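Local structure of putative peptidase (Parabacteroides merdae, 4L8K) at residues G180-K185 with N197-S202; N22-A27 with A267-D272. The protein is a putative peptidase of family S41 that probably hydrolyses peptide bonds by a serine mechanism, as its relatives do. All coordinates share one frame; numbering follows the deposited sequence.

Contact 1: residues G180-K185 with N197-S202; sequences GYTQYK and NPVYLS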
loop_
_atom_site.group_PDB
_atom_site.type_symbol
_atom_site.label_atom_id
_atom_site.label_comp_id
_atom_site.label_asym_id
_atom_site.label_seq_id
_atom_site.Cartn_x
_atom_site.Cartn_y
_atom_site.Cartn_z
ATOM N N GLY A 180 -3.289 -11.985 -9.327
ATOM C CA GLY A 180 -3.798 -10.858 -10.081
ATOM C C GLY A 180 -3.066 -10.741 -11.388
ATOM O O GLY A 180 -2.526 -11.736 -11.898
ATOM N N TYR A 181 -3.072 -9.523 -11.944
ATOM C CA TYR A 181 -2.494 -9.226 -13.248
ATOM C C TYR A 181 -1.708 -7.934 -13.247
ATOM O O TYR A 181 -1.966 -7.038 -12.430
ATOM C CB TYR A 181 -3.616 -9.092 -14.320
ATOM C CG TYR A 181 -4.511 -10.304 -14.471
ATOM C CD1 TYR A 181 -5.640 -10.464 -13.676
ATOM C CD2 TYR A 181 -4.285 -11.247 -15.480
ATOM C CE1 TYR A 181 -6.468 -11.580 -13.806
ATOM C CE2 TYR A 181 -5.124 -12.354 -15.637
ATOM C CZ TYR A 181 -6.210 -12.519 -14.790
ATOM O OH TYR A 181 -7.050 -13.591 -14.944
ATOM N N THR A 182 -0.790 -7.814 -14.224
ATOM C CA THR A 182 -0.038 -6.580 -14.477
ATOM C C THR A 182 -0.233 -6.208 -15.945
ATOM O O THR A 182 -0.425 -7.079 -16.785
ATOM C CB THR A 182 1.461 -6.690 -14.092
ATOM O OG1 THR A 182 2.079 -7.753 -14.827
ATOM C CG2 THR A 182 1.681 -6.892 -12.580
ATOM N N GLN A 183 -0.221 -4.917 -16.235
ATOM C CA GLN A 183 -0.287 -4.332 -17.574
ATOM C C GLN A 183 0.833 -3.346 -17.682
ATOM O O GLN A 183 1.207 -2.777 -16.667
ATOM C CB GLN A 183 -1.619 -3.603 -17.796
ATOM C CG GLN A 183 -2.814 -4.496 -17.924
ATOM C CD GLN A 183 -3.994 -3.695 -18.384
ATOM O OE1 GLN A 183 -4.660 -3.033 -17.596
ATOM N NE2 GLN A 183 -4.287 -3.745 -19.673
ATOM N N TYR A 184 1.365 -3.097 -18.867
ATOM C CA TYR A 184 2.375 -2.054 -18.944
ATOM C C TYR A 184 2.076 -1.171 -20.157
ATOM O O TYR A 184 1.375 -1.593 -21.083
ATOM C CB TYR A 184 3.815 -2.594 -18.899
ATOM C CG TYR A 184 4.286 -3.371 -20.107
ATOM C CD1 TYR A 184 4.159 -4.757 -20.161
ATOM C CD2 TYR A 184 4.976 -2.738 -21.139
ATOM C CE1 TYR A 184 4.655 -5.486 -21.242
ATOM C CE2 TYR A 184 5.466 -3.455 -22.228
ATOM C CZ TYR A 184 5.305 -4.830 -22.276
ATOM O OH TYR A 184 5.769 -5.536 -23.364
ATOM N N LYS A 185 2.500 0.095 -20.075
ATOM C CA LYS A 185 2.267 1.079 -21.122
ATOM C C LYS A 185 2.967 0.604 -22.391
ATOM O O LYS A 185 4.184 0.400 -22.379
ATOM C CB LYS A 185 2.742 2.470 -20.669
ATOM C CG LYS A 185 2.043 3.604 -21.399
ATOM C CD LYS A 185 0.749 3.998 -20.722
ATOM C CE LYS A 185 -0.249 4.602 -21.665
ATOM N NZ LYS A 185 0.259 5.837 -22.345
ATOM N N ASN A 197 -1.267 -9.475 -17.789
ATOM C CA ASN A 197 -0.368 -10.612 -17.636
ATOM C C ASN A 197 -0.601 -11.276 -16.264
ATOM O O ASN A 197 -0.413 -10.621 -15.235
ATOM C CB ASN A 197 1.102 -10.185 -17.801
ATOM C CG ASN A 197 2.063 -11.333 -17.593
ATOM O OD1 ASN A 197 2.126 -12.264 -18.393
ATOM N ND2 ASN A 197 2.754 -11.348 -16.468
ATOM N N PRO A 198 -1.001 -12.569 -16.227
ATOM C CA PRO A 198 -1.249 -13.229 -14.928
ATOM C C PRO A 198 0.013 -13.427 -14.084
ATOM O O PRO A 198 1.070 -13.798 -14.594
ATOM C CB PRO A 198 -1.860 -14.580 -15.319
ATOM C CG PRO A 198 -1.353 -14.847 -16.671
ATOM C CD PRO A 198 -1.265 -13.492 -17.353
ATOM N N VAL A 199 -0.113 -13.169 -12.785
ATOM C CA VAL A 199 0.959 -13.326 -11.818
ATOM C C VAL A 199 0.497 -14.416 -10.843
ATOM O O VAL A 199 -0.627 -14.367 -10.356
ATOM C CB VAL A 199 1.330 -11.981 -11.114
ATOM C CG1 VAL A 199 2.468 -12.177 -10.115
ATOM C CG2 VAL A 199 1.702 -10.908 -12.124
ATOM N N TYR A 200 1.349 -15.415 -10.597
ATOM C CA TYR A 200 1.032 -16.519 -9.689
ATOM C C TYR A 200 1.959 -16.546 -8.487
ATOM O O TYR A 200 3.073 -16.056 -8.571
ATOM C CB TYR A 200 1.135 -17.872 -10.422
ATOM C CG TYR A 200 0.197 -17.999 -11.598
ATOM C CD1 TYR A 200 -1.086 -18.504 -11.435
ATOM C CD2 TYR A 200 0.590 -17.609 -12.879
ATOM C CE1 TYR A 200 -1.969 -18.594 -12.508
ATOM C CE2 TYR A 200 -0.283 -17.703 -13.962
ATOM C CZ TYR A 200 -1.560 -18.199 -13.771
ATOM O OH TYR A 200 -2.410 -18.311 -14.840
ATOM N N LEU A 201 1.504 -17.149 -7.385
ATOM C CA LEU A 201 2.287 -17.345 -6.169
ATOM C C LEU A 201 2.126 -18.807 -5.713
ATOM O O LEU A 201 1.019 -19.356 -5.735
ATOM C CB LEU A 201 1.892 -16.358 -5.058
ATOM C CG LEU A 201 2.746 -16.341 -3.751
ATOM C CD1 LEU A 201 4.190 -15.902 -4.006
ATOM C CD2 LEU A 201 2.132 -15.422 -2.712
ATOM N N SER A 202 3.243 -19.444 -5.363
ATOM C CA SER A 202 3.245 -20.826 -4.915
ATOM C C SER A 202 3.392 -20.871 -3.407
ATOM O O SER A 202 4.035 -19.987 -2.841
ATOM C CB SER A 202 4.366 -21.617 -5.594
ATOM O OG SER A 202 4.021 -21.850 -6.950
#
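The phenol ring of Tyr-181 lies slantwise against the peptide that joins Asn-197 to Pro-198, with CD2 of Tyr-181 3.6 Å from the N of Pro-198. Next to it on the ring, CE2 of Tyr-181 comes within 4.0 Å of CB of Pro-198, an apolar touch between two side chains on one face of the sheet. The first torsion (chi1 -57°) sets CG anti to the carbonyl carbon and beside the backbone N, from where the ring slants against Pro-198; the side chain also touches Pro-196 and Leu-271. An alanine here would probably leave Pro-198 without its aromatic neighbour and open a gap beside it.

Proline suits its place, because Tyr-181 and Pro-198 form a non-hydrogen-bonded pair and this bridge asks for no N-H. The hydrogen-bonded pairs flank it. N of Val-199 donates to O of Gly-180 over 2.9 Å, while Thr-182 and Asn-197 exchange two bonds; that from N of Asn-197 to O of Thr-182 is nearly straight (176°) and lies in the carbonyl plane. On the other face CG2 of Thr-182 meets CG2 of Val-199 at 4.0 Å, the two branched side chains crossing at about a right angle. Gly-180 has backbone angles at which a CB would be jammed against the preceding carbonyl oxygen, which calls for glycine.

Strands 177-182 and 197-201, joined through a 14-residue excursion, 183-196, without helix or strand, make an antiparallel beta-hairpin with a long connection, and 197-201 is an outer strand of a small three-stranded sheet.

Contact 2: residues N22-A27 with A267-D272; sequences NYCFFA and ACPVLD
A loop following helix 8-22 meets the short connection between strands 262-266 and 270-271 here, and Cys-24, Phe-25 and Pro-269 carry most of the buried contact. SG of Cys-24 reaches O of Ala-267 at 3.2 Å, a close polar approach of a small thiol to a backbone carbonyl. With chi1 at -56°, SG is anti to its own carbonyl carbon and beside the backbone N, the position from which it meets that oxygen. On the apolar side, CB of Cys-24 packs on CG of Pro-269 at 4.1 Å.

Phe-25 covers another part of the same proline: its CE1 lies 3.9 Å from CB of Pro-269, and its CZ is equally close to CA of Pro-269. The two side chains cross at a slant. CB of Cys-24 sits 3.8 Å above the centre of one face of the Phe-25 ring, so the two successive loop residues pack against each other as well as against the proline. The contact thus joins the part of the chain matching the Tricorn protease C1 domain to the S41 peptidase region, across 239 intervening residues.

A compact cysteine fits between proline and carbonyl, whereas the broad ring of Phe-25 can span several neighbours, also meeting the ring of Phe-280 at about 80° and touching Ser-266. Pro-269 offers a rigid apolar surface to both loop residues, while its backbone hydrogen-bonds to Gln-183.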
loop_
_atom_site.group_PDB
_atom_site.type_symbol
_atom_site.label_atom_id
_atom_site.label_comp_id
_atom_site.label_asym_id
_atom_site.label_seq_id
_atom_site.Cartn_x
_atom_site.Cartn_y
_atom_site.Cartn_z
ATOM N N ASN A 22 3.165 8.500 -20.495
ATOM C CA ASN A 22 3.486 7.442 -19.516
ATOM C C ASN A 22 2.509 7.302 -18.344
ATOM O O ASN A 22 2.485 6.226 -17.733
ATOM C CB ASN A 22 4.893 7.645 -18.964
ATOM C CG ASN A 22 5.938 7.688 -20.046
ATOM O OD1 ASN A 22 6.356 6.662 -20.577
ATOM N ND2 ASN A 22 6.331 8.885 -20.439
ATOM N N TYR A 23 1.721 8.344 -18.018
ATOM C CA TYR A 23 0.754 8.271 -16.904
ATOM C C TYR A 23 -0.347 7.254 -17.266
ATOM O O TYR A 23 -0.907 7.307 -18.362
ATOM C CB TYR A 23 0.184 9.658 -16.553
ATOM C CG TYR A 23 -0.598 9.663 -15.262
ATOM C CD1 TYR A 23 0.052 9.604 -14.030
ATOM C CD2 TYR A 23 -1.991 9.674 -15.268
ATOM C CE1 TYR A 23 -0.666 9.583 -12.835
ATOM C CE2 TYR A 23 -2.719 9.644 -14.076
ATOM C CZ TYR A 23 -2.049 9.600 -12.865
ATOM O OH TYR A 23 -2.749 9.565 -11.688
ATOM N N CYS A 24 -0.594 6.289 -16.369
ATOM C CA CYS A 24 -1.469 5.133 -16.604
ATOM C C CYS A 24 -2.932 5.309 -16.207
ATOM O O CYS A 24 -3.720 4.423 -16.556
ATOM C CB CYS A 24 -0.899 3.906 -15.893
ATOM S SG CYS A 24 0.794 3.488 -16.352
ATOM N N PHE A 25 -3.309 6.380 -15.465
ATOM C CA PHE A 25 -4.656 6.404 -14.917
ATOM C C PHE A 25 -5.538 7.569 -15.334
ATOM O O PHE A 25 -6.504 7.862 -14.626
ATOM C CB PHE A 25 -4.551 6.324 -13.376
ATOM C CG PHE A 25 -3.728 5.125 -12.943
ATOM C CD1 PHE A 25 -4.236 3.827 -13.065
ATOM C CD2 PHE A 25 -2.412 5.283 -12.520
ATOM C CE1 PHE A 25 -3.459 2.714 -12.701
ATOM C CE2 PHE A 25 -1.624 4.171 -12.202
ATOM C CZ PHE A 25 -2.157 2.895 -12.280
ATOM N N PHE A 26 -5.318 8.131 -16.532
ATOM C CA PHE A 26 -6.129 9.243 -17.057
ATOM C C PHE A 26 -7.638 8.914 -17.161
ATOM O O PHE A 26 -8.457 9.792 -16.896
ATOM C CB PHE A 26 -5.611 9.710 -18.430
ATOM C CG PHE A 26 -4.374 10.567 -18.360
ATOM C CD1 PHE A 26 -4.353 11.727 -17.593
ATOM C CD2 PHE A 26 -3.240 10.241 -19.095
ATOM C CE1 PHE A 26 -3.212 12.527 -17.542
ATOM C CE2 PHE A 26 -2.102 11.052 -19.052
ATOM C CZ PHE A 26 -2.102 12.196 -18.288
ATOM N N ALA A 27 -7.994 7.651 -17.477
ATOM C CA ALA A 27 -9.380 7.178 -17.598
ATOM C C ALA A 27 -10.169 7.271 -16.281
ATOM O O ALA A 27 -11.398 7.295 -16.327
ATOM C CB ALA A 27 -9.395 5.733 -18.094
ATOM N N ALA A 267 4.233 3.110 -12.483
ATOM C CA ALA A 267 4.609 2.748 -13.847
ATOM C C ALA A 267 3.641 1.804 -14.506
ATOM O O ALA A 267 3.489 1.850 -15.739
ATOM C CB ALA A 267 5.991 2.103 -13.857
ATOM N N CYS A 268 3.025 0.906 -13.721
ATOM C CA CYS A 268 2.161 -0.124 -14.294
ATOM C C CYS A 268 0.849 -0.299 -13.522
ATOM O O CYS A 268 0.892 -0.465 -12.303
ATOM C CB CYS A 268 2.905 -1.458 -14.364
ATOM S SG CYS A 268 4.638 -1.346 -14.877
ATOM N N PRO A 269 -0.317 -0.407 -14.210
ATOM C CA PRO A 269 -1.544 -0.762 -13.480
ATOM C C PRO A 269 -1.466 -2.224 -12.968
ATOM O O PRO A 269 -1.066 -3.131 -13.705
ATOM C CB PRO A 269 -2.659 -0.624 -14.531
ATOM C CG PRO A 269 -2.035 0.016 -15.707
ATOM C CD PRO A 269 -0.580 -0.285 -15.656
ATOM N N VAL A 270 -1.801 -2.431 -11.693
ATOM C CA VAL A 270 -1.884 -3.749 -11.068
ATOM C C VAL A 270 -3.377 -4.038 -10.923
ATOM O O VAL A 270 -4.126 -3.185 -10.425
ATOM C CB VAL A 270 -1.101 -3.863 -9.730
ATOM C CG1 VAL A 270 -1.493 -5.121 -8.955
ATOM C CG2 VAL A 270 0.405 -3.839 -9.971
ATOM N N LEU A 271 -3.814 -5.214 -11.416
ATOM C CA LEU A 271 -5.208 -5.604 -11.363
ATOM C C LEU A 271 -5.410 -6.777 -10.433
ATOM O O LEU A 271 -4.539 -7.640 -10.319
ATOM C CB LEU A 271 -5.752 -5.955 -12.773
ATOM C CG LEU A 271 -5.362 -5.041 -13.944
ATOM C CD1 LEU A 271 -5.798 -5.626 -15.248
ATOM C CD2 LEU A 271 -5.932 -3.648 -13.771
ATOM N N ASP A 272 -6.596 -6.848 -9.807
ATOM C CA ASP A 272 -6.928 -7.983 -8.966
ATOM C C ASP A 272 -7.376 -9.184 -9.867
ATOM O O ASP A 272 -7.328 -9.081 -11.094
ATOM C CB ASP A 272 -7.989 -7.595 -7.905
ATOM C CG ASP A 272 -9.336 -7.104 -8.416
ATOM O OD1 ASP A 272 -9.710 -7.453 -9.569
ATOM O OD2 ASP A 272 -10.042 -6.426 -7.644
#

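The centres of contacts 1 and 2 are about 13 Å apart, and they meet in one three-stranded antiparallel sheet ordered 197-201, 177-182, 270-271. Strand 177-182 is the shared middle: the hairpin partner of contact 1 lies along one edge and strand 270-271 of contact 2 along the other, where O of Tyr-181 is 2.8 Å from N of Leu-271, a probable hydrogen bond. In sequence 22-27 comes first, then both segments of contact 1, then 267-272, so contact 1 falls inside the span that contact 2 brings together. The small sheet therefore connects, through 267-272, the surface hairpin to the loop after the first helix, linking the C1-like and S41 regions.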